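Local structure of ribonuclease (Chelonia mydas, 2ZPO) at residues Q28-R33 against N44-A49; P38-T43 against C81-G86; T73-L78 against T100-I105. The protein probably cleaves single- and double-stranded RNA on the 3' side of pyrimidine nucleotides, as a secreted endonuclease of the pancreatic ribonuclease family. All coordinates share one frame; numbering follows the deposited sequence. Where two conformers were deposited one is given.

Contact 1. Residues Q28-R33 against N44-A49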
ATOM      1  N   GLN A  28      -9.680  -2.442 -10.150  1.00 19.18           N
ATOM      2  CA  GLN A  28     -10.249  -3.590  -9.454  1.00 18.36           C
ATOM      3  C   GLN A  28      -9.871  -3.607  -7.973  1.00 18.22           C
ATOM      4  O   GLN A  28     -10.703  -3.832  -7.102  1.00 18.25           O
ATOM      5  CB  GLN A  28      -9.780  -4.889 -10.130  1.00 19.01           C
ATOM      6  CG  GLN A  28     -10.354  -5.049 -11.535  1.00 21.92           C
ATOM      7  CD  GLN A  28      -9.931  -6.352 -12.246  1.00 24.75           C
ATOM      8  OE1 GLN A  28      -8.813  -6.844 -12.085  1.00 27.03           O
ATOM      9  NE2 GLN A  28     -10.835  -6.886 -13.067  1.00 26.05           N
ATOM     10  N   MET A  29      -8.603  -3.358  -7.689  1.00 16.98           N
ATOM     11  CA  MET A  29      -8.088  -3.570  -6.324  1.00 16.19           C
ATOM     12  C   MET A  29      -8.562  -2.445  -5.399  1.00 15.55           C
ATOM     13  O   MET A  29      -8.904  -2.684  -4.239  1.00 14.45           O
ATOM     14  CB  MET A  29      -6.556  -3.691  -6.342  1.00 16.49           C
ATOM     15  CG  MET A  29      -6.023  -4.949  -6.990  1.00 19.13           C
ATOM     16  SD  MET A  29      -6.499  -6.472  -6.133  1.00 24.10           S
ATOM     17  CE  MET A  29      -6.117  -6.075  -4.448  1.00 26.77           C
ATOM     18  N   MET A  30      -8.620  -1.224  -5.926  1.00 14.81           N
ATOM     19  CA  MET A  30      -9.095  -0.095  -5.117  1.00 14.76           C
ATOM     20  C   MET A  30     -10.522  -0.343  -4.668  1.00 15.11           C
ATOM     21  O   MET A  30     -10.880  -0.018  -3.557  1.00 15.55           O
ATOM     22  CB  MET A  30      -8.971   1.213  -5.891  1.00 14.61           C
ATOM     23  CG  MET A  30      -7.521   1.696  -6.076  1.00 14.01           C
ATOM     24  SD  MET A  30      -6.561   1.908  -4.542  1.00 15.84           S
ATOM     25  CE  MET A  30      -7.253   3.433  -3.907  1.00 17.31           C
ATOM     26  N   GLN A  31     -11.319  -0.936  -5.544  1.00 15.95           N
ATOM     27  CA  GLN A  31     -12.706  -1.262  -5.182  1.00 17.44           C
ATOM     28  C   GLN A  31     -12.792  -2.470  -4.249  1.00 16.96           C
ATOM     29  O   GLN A  31     -13.428  -2.398  -3.198  1.00 18.78           O
ATOM     30  CB  GLN A  31     -13.536  -1.539  -6.432  1.00 17.03           C
ATOM     31  CG  GLN A  31     -14.987  -1.860  -6.098  1.00 19.95           C
ATOM     32  CD  GLN A  31     -15.880  -1.947  -7.311  1.00 25.04           C
ATOM     33  OE1 GLN A  31     -15.580  -1.387  -8.365  1.00 27.47           O
ATOM     34  NE2 GLN A  31     -17.007  -2.639  -7.164  1.00 23.51           N
ATOM     35  N   ARG A  32     -12.139  -3.568  -4.643  1.00 19.05           N
ATOM     36  CA  ARG A  32     -12.168  -4.824  -3.869  1.00 19.26           C
ATOM     37  C   ARG A  32     -11.745  -4.609  -2.412  1.00 19.59           C
ATOM     38  O   ARG A  32     -12.328  -5.197  -1.471  1.00 20.62           O
ATOM     39  CB  ARG A  32     -11.272  -5.892  -4.534  1.00 19.64           C
ATOM     40  CG  ARG A  32     -11.828  -6.488  -5.830  1.00 20.96           C
ATOM     41  CD  ARG A  32     -10.824  -7.442  -6.507  1.00 25.65           C
ATOM     42  NE  ARG A  32     -11.337  -7.966  -7.780  1.00 29.10           N
ATOM     43  CZ  ARG A  32     -10.579  -8.518  -8.726  1.00 31.43           C
ATOM     44  NH1 ARG A  32      -9.260  -8.613  -8.557  1.00 32.01           N
ATOM     45  NH2 ARG A  32     -11.129  -8.967  -9.854  1.00 32.52           N
ATOM     46  N   ARG A  33     -10.756  -3.730  -2.223  1.00 18.28           N
ATOM     47  CA  ARG A  33     -10.181  -3.483  -0.908  1.00 17.62           C
ATOM     48  C   ARG A  33     -10.872  -2.372  -0.114  1.00 18.09           C
ATOM     49  O   ARG A  33     -10.370  -1.952   0.920  1.00 19.22           O
ATOM     50  CB  ARG A  33      -8.673  -3.208  -1.039  1.00 16.98           C
ATOM     51  CG  ARG A  33      -7.876  -4.361  -1.583  1.00 16.17           C
ATOM     52  CD  ARG A  33      -8.000  -5.619  -0.704  1.00 15.66           C
ATOM     53  NE  ARG A  33      -7.123  -6.682  -1.213  1.00 17.26           N
ATOM     54  CZ  ARG A  33      -5.857  -6.862  -0.820  1.00 13.84           C
ATOM     55  NH1 ARG A  33      -5.335  -6.066   0.092  1.00 15.80           N
ATOM     56  NH2 ARG A  33      -5.135  -7.858  -1.319  1.00 14.63           N
ATOM     57  N   ASN A  44      -2.852   5.110  -3.558  1.00 17.83           N
ATOM     58  CA  ASN A  44      -2.602   3.977  -2.685  1.00 17.64           C
ATOM     59  C   ASN A  44      -1.542   3.079  -3.302  1.00 17.40           C
ATOM     60  O   ASN A  44      -1.552   2.848  -4.512  1.00 18.67           O
ATOM     61  CB  ASN A  44      -3.889   3.183  -2.443  1.00 17.40           C
ATOM     62  CG  ASN A  44      -3.716   2.102  -1.399  1.00 18.44           C
ATOM     63  OD1 ASN A  44      -3.665   2.392  -0.213  1.00 19.94           O
ATOM     64  ND2 ASN A  44      -3.643   0.844  -1.836  1.00 20.10           N
ATOM     65  N   THR A  45      -0.604   2.635  -2.471  1.00 16.18           N
ATOM     66  CA  THR A  45       0.384   1.656  -2.879  1.00 15.40           C
ATOM     67  C   THR A  45       0.064   0.270  -2.315  1.00 15.12           C
ATOM     68  O   THR A  45      -0.191   0.101  -1.102  1.00 15.01           O
ATOM     69  CB  THR A  45       1.800   2.083  -2.431  1.00 15.55           C
ATOM     70  OG1 THR A  45       2.144   3.325  -3.080  1.00 15.37           O
ATOM     71  CG2 THR A  45       2.826   0.992  -2.770  1.00 13.80           C
ATOM     72  N   PHE A  46       0.124  -0.729  -3.196  1.00 14.30           N
ATOM     73  CA  PHE A  46       0.009  -2.124  -2.800  1.00 14.31           C
ATOM     74  C   PHE A  46       1.399  -2.699  -2.788  1.00 14.03           C
ATOM     75  O   PHE A  46       2.164  -2.524  -3.749  1.00 14.42           O
ATOM     76  CB  PHE A  46      -0.870  -2.880  -3.800  1.00 15.31           C
ATOM     77  CG  PHE A  46      -2.309  -2.424  -3.785  1.00 16.23           C
ATOM     78  CD1 PHE A  46      -3.185  -2.885  -2.786  1.00 17.44           C
ATOM     79  CD2 PHE A  46      -2.777  -1.498  -4.729  1.00 14.57           C
ATOM     80  CE1 PHE A  46      -4.539  -2.454  -2.762  1.00 17.33           C
ATOM     81  CE2 PHE A  46      -4.123  -1.078  -4.715  1.00 17.52           C
ATOM     82  CZ  PHE A  46      -4.995  -1.552  -3.727  1.00 17.15           C
ATOM     83  N   VAL A  47       1.750  -3.351  -1.682  1.00 12.73           N
ATOM     84  CA  VAL A  47       3.078  -3.947  -1.554  1.00 13.36           C
ATOM     85  C   VAL A  47       2.912  -5.452  -1.791  1.00 12.96           C
ATOM     86  O   VAL A  47       2.080  -6.087  -1.145  1.00 13.73           O
ATOM     87  CB  VAL A  47       3.676  -3.689  -0.138  1.00 13.28           C
ATOM     88  CG1 VAL A  47       5.051  -4.290  -0.055  1.00 12.30           C
ATOM     89  CG2 VAL A  47       3.722  -2.172   0.199  1.00 13.63           C
ATOM     90  N   HIS A  48       3.730  -6.030  -2.685  1.00 13.44           N
ATOM     91  CA  HIS A  48       3.619  -7.467  -3.034  1.00 13.71           C
ATOM     92  C   HIS A  48       4.652  -8.275  -2.266  1.00 13.09           C
ATOM     93  O   HIS A  48       5.621  -8.814  -2.818  1.00 13.87           O
ATOM     94  CB  HIS A  48       3.710  -7.671  -4.555  1.00 14.65           C
ATOM     95  CG  HIS A  48       2.834  -6.724  -5.304  1.00 14.61           C
ATOM     96  ND1 HIS A  48       1.487  -6.595  -5.025  1.00 14.13           N
ATOM     97  CD2 HIS A  48       3.119  -5.794  -6.254  1.00 15.42           C
ATOM     98  CE1 HIS A  48       0.971  -5.654  -5.803  1.00 13.64           C
ATOM     99  NE2 HIS A  48       1.941  -5.156  -6.555  1.00 13.31           N
ATOM    100  N   ALA A  49       4.439  -8.332  -0.960  1.00 12.77           N
ATOM    101  CA  ALA A  49       5.244  -9.157  -0.052  1.00 12.01           C
ATOM    102  C   ALA A  49       4.276  -9.575   1.051  1.00 12.81           C
ATOM    103  O   ALA A  49       3.223  -8.967   1.235  1.00 12.38           O
ATOM    104  CB  ALA A  49       6.373  -8.343   0.544  1.00 13.52           C
TER
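Apolar contact comes first here, and it centres on the far end of the Phe46 ring, which the strand 44-47 sends toward the helix 28-32. Met29 meets the ring tip with its CB, 3.7 Å from Phe46 CZ, while Arg33, its CG beside the backbone N (chi1 -63°), brings CG to 4.0 Å from Phe46 CE1; the bend at chi2 then turns the chain beyond it. The sulfur contacts belong to Met30. The bend at chi2 sets Met30 SD obliquely beside the aromatic ring, 4.9 Å from the Phe46 centroid and 69° off the ring normal, a Met-aromatic contact. The same Met30 SD also reaches Asn44 CB at 3.6 Å, and the methyl CE, placed by a further bend at chi3, touches that CB too, the two side chains crossing obliquely.

The polar groups work differently, because their bonds lead out of the two segments. Asn44 ND2 stands 3.3 Å above the plane of the Phe46 ring, over its centre, yet its hydrogen bond goes to Gln10 O, while OD1 takes one from Lys41 NZ. This fixes the flip of the amide. Arg33 NH1 likewise binds the backbone oxygens of Arg9 and Val12.

The helical segment 28-32 thus crosses strand segment 44-47 almost squarely, at 94°, in the hydrophobic core of the ribonuclease A fold, on a strand that also carries Asn44 and Thr45, which by similarity bind substrate.

Contact 2. Residues P38-T43 against C81-G86. With SO4 (sulfate ion), chain F; SO4 (sulfate ion), chain B.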
ATOM      1  N   PRO A  38     -17.061   5.541   0.812  1.00 27.92           N
ATOM      2  CA  PRO A  38     -18.034   6.355   0.060  1.00 27.33           C
ATOM      3  C   PRO A  38     -17.430   7.326  -0.974  1.00 26.69           C
ATOM      4  O   PRO A  38     -18.171   7.908  -1.771  1.00 26.92           O
ATOM      5  CB  PRO A  38     -18.756   7.130   1.166  1.00 27.69           C
ATOM      6  CG  PRO A  38     -17.733   7.246   2.258  1.00 28.01           C
ATOM      7  CD  PRO A  38     -16.880   6.025   2.193  1.00 28.66           C
ATOM      8  N   VAL A  39     -16.111   7.492  -0.965  1.00 25.48           N
ATOM      9  CA  VAL A  39     -15.416   8.396  -1.914  1.00 23.97           C
ATOM     10  C   VAL A  39     -14.183   7.699  -2.512  1.00 22.80           C
ATOM     11  O   VAL A  39     -13.691   6.722  -1.959  1.00 21.45           O
ATOM     12  CB  VAL A  39     -14.955   9.711  -1.224  1.00 25.02           C
ATOM     13  CG1 VAL A  39     -16.170  10.562  -0.801  1.00 25.56           C
ATOM     14  CG2 VAL A  39     -14.084   9.416  -0.009  1.00 24.85           C
ATOM     15  N   CYS A  40     -13.689   8.216  -3.636  1.00 20.95           N
ATOM     16  CA  CYS A  40     -12.477   7.681  -4.262  1.00 20.77           C
ATOM     17  C   CYS A  40     -11.236   8.092  -3.476  1.00 20.47           C
ATOM     18  O   CYS A  40     -10.962   9.292  -3.359  1.00 20.62           O
ATOM     19  CB  CYS A  40     -12.317   8.208  -5.682  1.00 20.87           C
ATOM     20  SG  CYS A  40     -13.740   8.057  -6.737  1.00 22.08           S
ATOM     21  N   LYS A  41     -10.503   7.122  -2.915  1.00 19.56           N
ATOM     22  CA  LYS A  41      -9.182   7.423  -2.338  1.00 19.31           C
ATOM     23  C   LYS A  41      -8.251   7.913  -3.457  1.00 18.93           C
ATOM     24  O   LYS A  41      -8.225   7.353  -4.562  1.00 17.64           O
ATOM     25  CB  LYS A  41      -8.596   6.220  -1.605  1.00 19.73           C
ATOM     26  CG  LYS A  41      -7.278   6.510  -0.834  1.00 20.80           C
ATOM     27  CD  LYS A  41      -6.887   5.324   0.010  1.00 23.10           C
ATOM     28  CE  LYS A  41      -5.592   5.609   0.767  1.00 27.16           C
ATOM     29  NZ  LYS A  41      -4.956   4.314   1.194  1.00 29.80           N
ATOM     30  N   PHE A  42      -7.491   8.973  -3.178  1.00 19.15           N
ATOM     31  CA  PHE A  42      -6.681   9.601  -4.215  0.60 19.31           C
ATOM     32  C   PHE A  42      -5.508   8.741  -4.702  1.00 19.12           C
ATOM     33  O   PHE A  42      -5.261   8.649  -5.910  1.00 19.78           O
ATOM     34  CB  PHE A  42      -6.207  10.989  -3.751  0.60 20.17           C
ATOM     35  CG  PHE A  42      -7.266  12.054  -3.869  0.60 21.23           C
ATOM     36  CD1 PHE A  42      -7.709  12.477  -5.124  0.60 23.09           C
ATOM     37  CD2 PHE A  42      -7.816  12.644  -2.732  0.60 23.42           C
ATOM     38  CE1 PHE A  42      -8.691  13.465  -5.244  0.60 23.49           C
ATOM     39  CE2 PHE A  42      -8.797  13.636  -2.842  0.60 24.29           C
ATOM     40  CZ  PHE A  42      -9.232  14.041  -4.106  0.60 25.32           C
ATOM     41  N   THR A  43      -4.788   8.133  -3.765  1.00 19.45           N
ATOM     42  CA  THR A  43      -3.603   7.336  -4.091  1.00 19.68           C
ATOM     43  C   THR A  43      -3.454   6.208  -3.104  1.00 18.38           C
ATOM     44  O   THR A  43      -3.858   6.322  -1.951  1.00 18.84           O
ATOM     45  CB  THR A  43      -2.307   8.223  -4.120  1.00 20.34           C
ATOM     46  OG1 THR A  43      -1.222   7.499  -4.690  1.00 25.27           O
ATOM     47  CG2 THR A  43      -1.921   8.662  -2.720  1.00 22.91           C
ATOM     48  N   CYS A  81      -1.203   3.249  -7.316  1.00 18.26           N
ATOM     49  CA  CYS A  81      -2.406   3.667  -8.009  1.00 17.92           C
ATOM     50  C   CYS A  81      -2.701   5.119  -7.659  1.00 18.68           C
ATOM     51  O   CYS A  81      -2.649   5.487  -6.490  1.00 17.51           O
ATOM     52  CB  CYS A  81      -3.586   2.794  -7.572  1.00 18.64           C
ATOM     53  SG  CYS A  81      -3.300   1.027  -7.823  1.00 18.43           S
ATOM     54  N   ARG A  82      -3.001   5.918  -8.681  1.00 18.75           N
ATOM     55  CA  ARG A  82      -3.329   7.336  -8.516  1.00 20.28           C
ATOM     56  C   ARG A  82      -4.606   7.622  -9.308  1.00 19.95           C
ATOM     57  O   ARG A  82      -4.741   7.223 -10.454  1.00 18.96           O
ATOM     58  CB  ARG A  82      -2.179   8.228  -8.995  1.00 20.40           C
ATOM     59  CG  ARG A  82      -1.035   8.343  -7.977  1.00 22.20           C
ATOM     60  CD  ARG A  82       0.198   9.084  -8.522  1.00 24.68           C
ATOM     61  NE  ARG A  82      -0.022  10.520  -8.752  1.00 27.00           N
ATOM     62  CZ  ARG A  82       0.207  11.486  -7.852  1.00 27.00           C
ATOM     63  NH1 ARG A  82       0.633  11.189  -6.633  1.00 29.53           N
ATOM     64  NH2 ARG A  82      -0.024  12.761  -8.175  1.00 26.31           N
ATOM     65  N   LEU A  83      -5.542   8.300  -8.648  1.00 20.37           N
ATOM     66  CA  LEU A  83      -6.853   8.618  -9.199  1.00 21.23           C
ATOM     67  C   LEU A  83      -6.714   9.513 -10.416  1.00 22.60           C
ATOM     68  O   LEU A  83      -5.918  10.459 -10.410  1.00 22.18           O
ATOM     69  CB  LEU A  83      -7.674   9.349  -8.143  1.00 20.55           C
ATOM     70  CG  LEU A  83      -9.181   9.528  -8.388  1.00 21.14           C
ATOM     71  CD1 LEU A  83      -9.944   8.198  -8.374  1.00 20.43           C
ATOM     72  CD2 LEU A  83      -9.743  10.467  -7.350  1.00 20.33           C
ATOM     73  N   GLN A  84      -7.465   9.190 -11.460  1.00 23.29           N
ATOM     74  CA  GLN A  84      -7.639  10.125 -12.583  1.00 24.74           C
ATOM     75  C   GLN A  84      -8.505  11.296 -12.147  1.00 25.35           C
ATOM     76  O   GLN A  84      -9.660  11.119 -11.684  1.00 25.65           O
ATOM     77  CB  GLN A  84      -8.291   9.455 -13.782  1.00 25.59           C
ATOM     78  CG  GLN A  84      -7.530   8.257 -14.254  1.00 28.43           C
ATOM     79  CD  GLN A  84      -7.887   7.845 -15.642  1.00 33.83           C
ATOM     80  OE1 GLN A  84      -9.056   7.879 -16.056  1.00 36.47           O
ATOM     81  NE2 GLN A  84      -6.879   7.411 -16.393  1.00 35.95           N
ATOM     82  N   GLY A  85      -7.939  12.490 -12.337  1.00 26.22           N
ATOM     83  CA  GLY A  85      -8.504  13.788 -11.894  1.00 26.39           C
ATOM     84  C   GLY A  85      -8.691  13.813 -10.397  1.00 27.29           C
ATOM     85  O   GLY A  85      -7.902  13.213  -9.655  1.00 27.73           O
ATOM     86  N   GLY A  86      -9.623  14.627  -9.923  1.00 27.74           N
ATOM     87  CA  GLY A  86      -9.395  15.466  -8.684  1.00 27.59           C
ATOM     88  C   GLY A  86     -10.723  15.205  -7.895  1.00 27.72           C
ATOM     89  O   GLY A  86     -10.853  15.725  -6.786  1.00 28.18           O
TER
HETATM   90  S   SO4 F 124      -0.265  11.742 -11.789  0.50 56.76           S
HETATM   91  O1  SO4 F 124      -1.284  10.924 -11.135  0.50 56.46           O
HETATM   92  O2  SO4 F 124      -0.738  12.158 -13.107  0.50 56.77           O
HETATM   93  O3  SO4 F 124       0.002  12.926 -10.974  0.50 56.50           O
HETATM   94  O4  SO4 F 124       0.961  10.964 -11.954  0.50 56.75           O
HETATM   95  S   SO4 B 120      -2.606   4.793   5.363  1.00 31.24           S
HETATM   96  O1  SO4 B 120      -3.464   4.316   4.282  1.00 31.31           O
HETATM   97  O2  SO4 B 120      -2.668   6.248   5.486  1.00 35.13           O
HETATM   98  O3  SO4 B 120      -2.991   4.199   6.665  1.00 32.24           O
HETATM   99  O4  SO4 B 120      -1.227   4.467   5.048  1.00 29.13           O
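Leu83 points at the loop 38-43 and splits its two methyls between two partners. With CG anti to the backbone N (chi1 -168°), Leu83 CD1 reaches Cys40 CB at 3.6 Å, and Leu83 CD2 meets Phe42 CD1, also at 3.6 Å, the Leu83 and Phe42 side chains crossing obliquely. Phe42 starts out away from the strand, but its ring swings back and sets its edge against the 81-86 turn, with Phe42 CE1 3.5 Å from Gly86 O. An alanine in place of Leu83 would remove both methyls and would probably loosen the packing of Phe42 and of the Cys40-Cys92 disulfide against the strand.

In the backbone, the hydrogen bond from Leu83 N to Phe42 O is 2.8 Å long and nearly along the C=O axis. Next along, Thr43 and Arg82 form an antiparallel non-hydrogen-bonded pair and run side by side in the same direction, Thr43 OG1 lying 3.4 Å from Arg82 CG. Beyond CG the arginine bends at chi3 (69°) and presents one guanidinium edge to a sulfate: Arg82 NE binds sulfate O1 at 2.7 Å and Arg82 NH2 sulfate O3 at 2.8 Å.

Lys41 leads the other way; besides its Asn44 partner, NZ has a weak hydrogen bond to a second sulfate, also held by His11 and His114. Two cationic side chains thus each meet a sulfate, consistent with phosphate binding by residues assigned to the substrate site by similarity.

Contact 3. Residues T73-L78 against T100-I105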
ATOM      1  N   THR A  73      14.673  -2.634   5.056  1.00 13.31           N
ATOM      2  CA  THR A  73      15.987  -3.017   4.564  1.00 15.06           C
ATOM      3  C   THR A  73      15.829  -3.479   3.114  1.00 14.58           C
ATOM      4  O   THR A  73      16.582  -3.052   2.228  1.00 15.56           O
ATOM      5  CB  THR A  73      16.578  -4.120   5.434  1.00 15.51           C
ATOM      6  OG1 THR A  73      16.786  -3.574   6.744  1.00 16.43           O
ATOM      7  CG2 THR A  73      17.919  -4.637   4.857  1.00 16.96           C
ATOM      8  N   ALA A  74      14.827  -4.328   2.902  1.00 14.14           N
ATOM      9  CA  ALA A  74      14.539  -4.879   1.577  1.00 14.97           C
ATOM     10  C   ALA A  74      13.822  -3.903   0.626  1.00 15.27           C
ATOM     11  O   ALA A  74      13.068  -3.014   1.054  1.00 14.67           O
ATOM     12  CB  ALA A  74      13.713  -6.163   1.739  1.00 15.53           C
ATOM     13  N   SER A  75      14.053  -4.081  -0.677  1.00 16.15           N
ATOM     14  CA  SER A  75      13.207  -3.496  -1.705  1.00 16.27           C
ATOM     15  C   SER A  75      12.059  -4.486  -1.954  1.00 16.46           C
ATOM     16  O   SER A  75      12.238  -5.721  -1.814  1.00 18.20           O
ATOM     17  CB  SER A  75      14.008  -3.282  -2.997  1.00 16.77           C
ATOM     18  OG  SER A  75      14.905  -2.171  -2.881  1.00 20.48           O
ATOM     19  N   PHE A  76      10.879  -3.951  -2.259  1.00 14.93           N
ATOM     20  CA  PHE A  76       9.682  -4.745  -2.489  1.00 13.91           C
ATOM     21  C   PHE A  76       9.076  -4.444  -3.850  1.00 14.06           C
ATOM     22  O   PHE A  76       9.197  -3.329  -4.322  1.00 14.22           O
ATOM     23  CB  PHE A  76       8.615  -4.413  -1.429  1.00 14.35           C
ATOM     24  CG  PHE A  76       9.018  -4.781  -0.033  1.00 13.17           C
ATOM     25  CD1 PHE A  76       9.486  -3.816   0.843  1.00 16.57           C
ATOM     26  CD2 PHE A  76       8.980  -6.114   0.396  1.00 18.37           C
ATOM     27  CE1 PHE A  76       9.879  -4.159   2.139  1.00 17.04           C
ATOM     28  CE2 PHE A  76       9.384  -6.448   1.695  1.00 13.85           C
ATOM     29  CZ  PHE A  76       9.803  -5.460   2.571  1.00 12.89           C
ATOM     30  N   ALA A  77       8.447  -5.454  -4.464  1.00 14.39           N
ATOM     31  CA  ALA A  77       7.588  -5.206  -5.627  1.00 13.89           C
ATOM     32  C   ALA A  77       6.397  -4.363  -5.139  1.00 14.14           C
ATOM     33  O   ALA A  77       5.743  -4.697  -4.140  1.00 15.29           O
ATOM     34  CB  ALA A  77       7.090  -6.515  -6.209  1.00 14.81           C
ATOM     35  N   LEU A  78       6.100  -3.287  -5.863  1.00 13.78           N
ATOM     36  CA  LEU A  78       5.024  -2.339  -5.528  1.00 14.24           C
ATOM     37  C   LEU A  78       4.161  -2.035  -6.729  1.00 15.25           C
ATOM     38  O   LEU A  78       4.654  -2.023  -7.865  1.00 14.78           O
ATOM     39  CB  LEU A  78       5.614  -1.005  -5.063  1.00 14.02           C
ATOM     40  CG  LEU A  78       6.631  -0.992  -3.936  1.00 13.83           C
ATOM     41  CD1 LEU A  78       7.073   0.425  -3.684  1.00 17.30           C
ATOM     42  CD2 LEU A  78       6.047  -1.599  -2.651  1.00 14.79           C
ATOM     43  N   THR A 100      10.176  -1.505  -7.963  1.00 15.12           N
ATOM     44  CA  THR A 100      10.791  -2.322  -6.919  1.00 15.35           C
ATOM     45  C   THR A 100      11.625  -1.372  -6.058  1.00 15.60           C
ATOM     46  O   THR A 100      12.662  -0.851  -6.519  1.00 16.10           O
ATOM     47  CB  THR A 100      11.656  -3.470  -7.507  1.00 14.78           C
ATOM     48  OG1 THR A 100      10.931  -4.140  -8.556  1.00 15.67           O
ATOM     49  CG2 THR A 100      11.985  -4.495  -6.436  1.00 15.42           C
ATOM     50  N   GLN A 101      11.160  -1.121  -4.829  1.00 14.58           N
ATOM     51  CA  GLN A 101      11.673  -0.009  -4.030  1.00 14.65           C
ATOM     52  C   GLN A 101      11.606  -0.372  -2.559  1.00 13.89           C
ATOM     53  O   GLN A 101      10.710  -1.132  -2.152  1.00 13.62           O
ATOM     54  CB  GLN A 101      10.809   1.228  -4.255  1.00 14.51           C
ATOM     55  CG  GLN A 101      10.882   1.815  -5.675  1.00 18.17           C
ATOM     56  CD  GLN A 101      10.164   3.128  -5.746  1.00 21.15           C
ATOM     57  OE1 GLN A 101      10.722   4.173  -5.393  1.00 26.79           O
ATOM     58  NE2 GLN A 101       8.905   3.085  -6.136  1.00 21.74           N
ATOM     59  N   ARG A 102      12.561   0.157  -1.786  1.00 13.50           N
ATOM     60  CA  ARG A 102      12.402   0.142  -0.324  1.00 12.31           C
ATOM     61  C   ARG A 102      11.223   1.041   0.038  1.00 12.53           C
ATOM     62  O   ARG A 102      10.820   1.935  -0.722  1.00 12.69           O
ATOM     63  CB  ARG A 102      13.685   0.599   0.401  1.00 12.59           C
ATOM     64  CG  ARG A 102      14.903  -0.315   0.118  1.00 16.53           C
ATOM     65  CD  ARG A 102      16.224   0.320   0.571  1.00 18.94           C
ATOM     66  NE  ARG A 102      16.231   0.673   1.978  1.00 22.11           N
ATOM     67  CZ  ARG A 102      16.485   1.878   2.486  1.00 22.65           C
ATOM     68  NH1 ARG A 102      16.800   2.904   1.706  1.00 24.88           N
ATOM     69  NH2 ARG A 102      16.463   2.040   3.802  1.00 23.00           N
ATOM     70  N   ILE A 103      10.657   0.792   1.210  1.00 11.23           N
ATOM     71  CA  ILE A 103       9.479   1.545   1.647  1.00 11.73           C
ATOM     72  C   ILE A 103       9.645   2.094   3.062  1.00 12.19           C
ATOM     73  O   ILE A 103      10.397   1.535   3.882  1.00 11.96           O
ATOM     74  CB  ILE A 103       8.153   0.710   1.560  1.00 12.35           C
ATOM     75  CG1 ILE A 103       8.194  -0.523   2.476  1.00 10.70           C
ATOM     76  CG2 ILE A 103       7.867   0.332   0.096  1.00 11.54           C
ATOM     77  CD1 ILE A 103       6.869  -1.293   2.600  1.00 12.00           C
ATOM     78  N   ARG A 104       8.886   3.171   3.332  1.00 11.70           N
ATOM     79  CA  ARG A 104       8.870   3.842   4.632  1.00 11.76           C
ATOM     80  C   ARG A 104       7.453   3.704   5.145  1.00 12.00           C
ATOM     81  O   ARG A 104       6.498   4.103   4.456  1.00 11.37           O
ATOM     82  CB  ARG A 104       9.245   5.337   4.485  1.00 11.68           C
ATOM     83  CG  ARG A 104       9.186   6.101   5.800  1.00 13.92           C
ATOM     84  CD  ARG A 104       9.765   7.489   5.690  1.00 16.70           C
ATOM     85  NE  ARG A 104      11.213   7.401   5.521  1.00 15.74           N
ATOM     86  CZ  ARG A 104      11.999   8.434   5.270  1.00 21.20           C
ATOM     87  NH1 ARG A 104      11.463   9.652   5.168  1.00 20.55           N
ATOM     88  NH2 ARG A 104      13.302   8.235   5.124  1.00 22.80           N
ATOM     89  N   ILE A 105       7.318   3.043   6.276  1.00 12.40           N
ATOM     90  CA  ILE A 105       5.998   2.846   6.898  1.00 12.29           C
ATOM     91  C   ILE A 105       5.983   3.446   8.326  1.00 13.20           C
ATOM     92  O   ILE A 105       7.031   3.746   8.870  1.00 13.33           O
ATOM     93  CB  ILE A 105       5.569   1.329   6.906  1.00 13.03           C
ATOM     94  CG1 ILE A 105       6.506   0.484   7.782  1.00 13.68           C
ATOM     95  CG2 ILE A 105       5.516   0.797   5.474  1.00 14.35           C
ATOM     96  CD1 ILE A 105       6.045  -0.991   7.926  1.00 14.91           C
TER
HETATM   97  O   HOH W   1      15.443  -0.121  -4.750  1.00 31.57           O
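Arg102 runs from the strand 100-105 along the backbone of the corner at Thr73 and Ala74, passing one carbonyl after another. Arg102 CB lies 3.7 Å from Ala74 O. Arg102 CG comes closer, 3.4 Å from Ala74 O, and is also 3.5 Å from Ser75 OG. Arg102 CD, carried on by an extended chi2, lies 3.8 Å from Thr73 O; the bend at chi3 (57°) then turns NE and an edge of the guanidinium to that carbonyl. NE makes its hydrogen bond one residue further back, with Ser72 O, and NH2 has a weak bond to a glycerol molecule.

Between the strands, Phe76 and Gln101 form an antiparallel hydrogen-bonded pair: Phe76 N gives to Gln101 O at 2.8 Å, and Gln101 N returns a bond to Phe76 O at 3.0 Å. In the first, the donor stands well above the carbonyl plane. At the outer margin a water joins Ser75 OG to Thr100 O, the second link being weak.

Ile103 carries the apolar side. Its CG1 occupies the crowded position between backbone N and carbonyl carbon (chi1 62°). The Ile103 and Phe76 side chains cross at about a right angle, Ile103 CG1 lying 3.9 Å from Phe76 CD1; Ile103 CG2 goes to Leu78 CD2, at 3.8 Å.

Strands 69-83 and 94-108 form a beta hairpin, with 111° between the N-to-C directions of segments 75-78 and 100-105, far from the 180° of straight antiparallel strands. Val47 of strand 43-47 touches Phe76, Leu78 and Ile103, while Tyr115 of strand 111-118 packs on Ile103.

How the contacts relate
Contact 1 is the buried one, about 6 Å between its centre and that of the chain; contacts 2 and 3 are partly buried, lie on opposite sides of the chain's centre, and share strand 69-83. The chain of 44-49 links all three: Asn44 O to Cys81 N and, just past the strand, His48 N to Ala77 O, both probable hydrogen bonds. Side-chain packing follows the same route, Phe46 touching the Cys81 sulfur and Val47 touching Leu78. The chemistry changes with place: helix-on-strand packing by sulfur and aromatic carbon in contact 1, a loop-to-strand join with cations that meet sulfates in contact 2, and paired backbone bonds with buried Phe76, Leu78 and Ile103 and polar Ser75, Thr100 and Arg102 at the margin in contact 3.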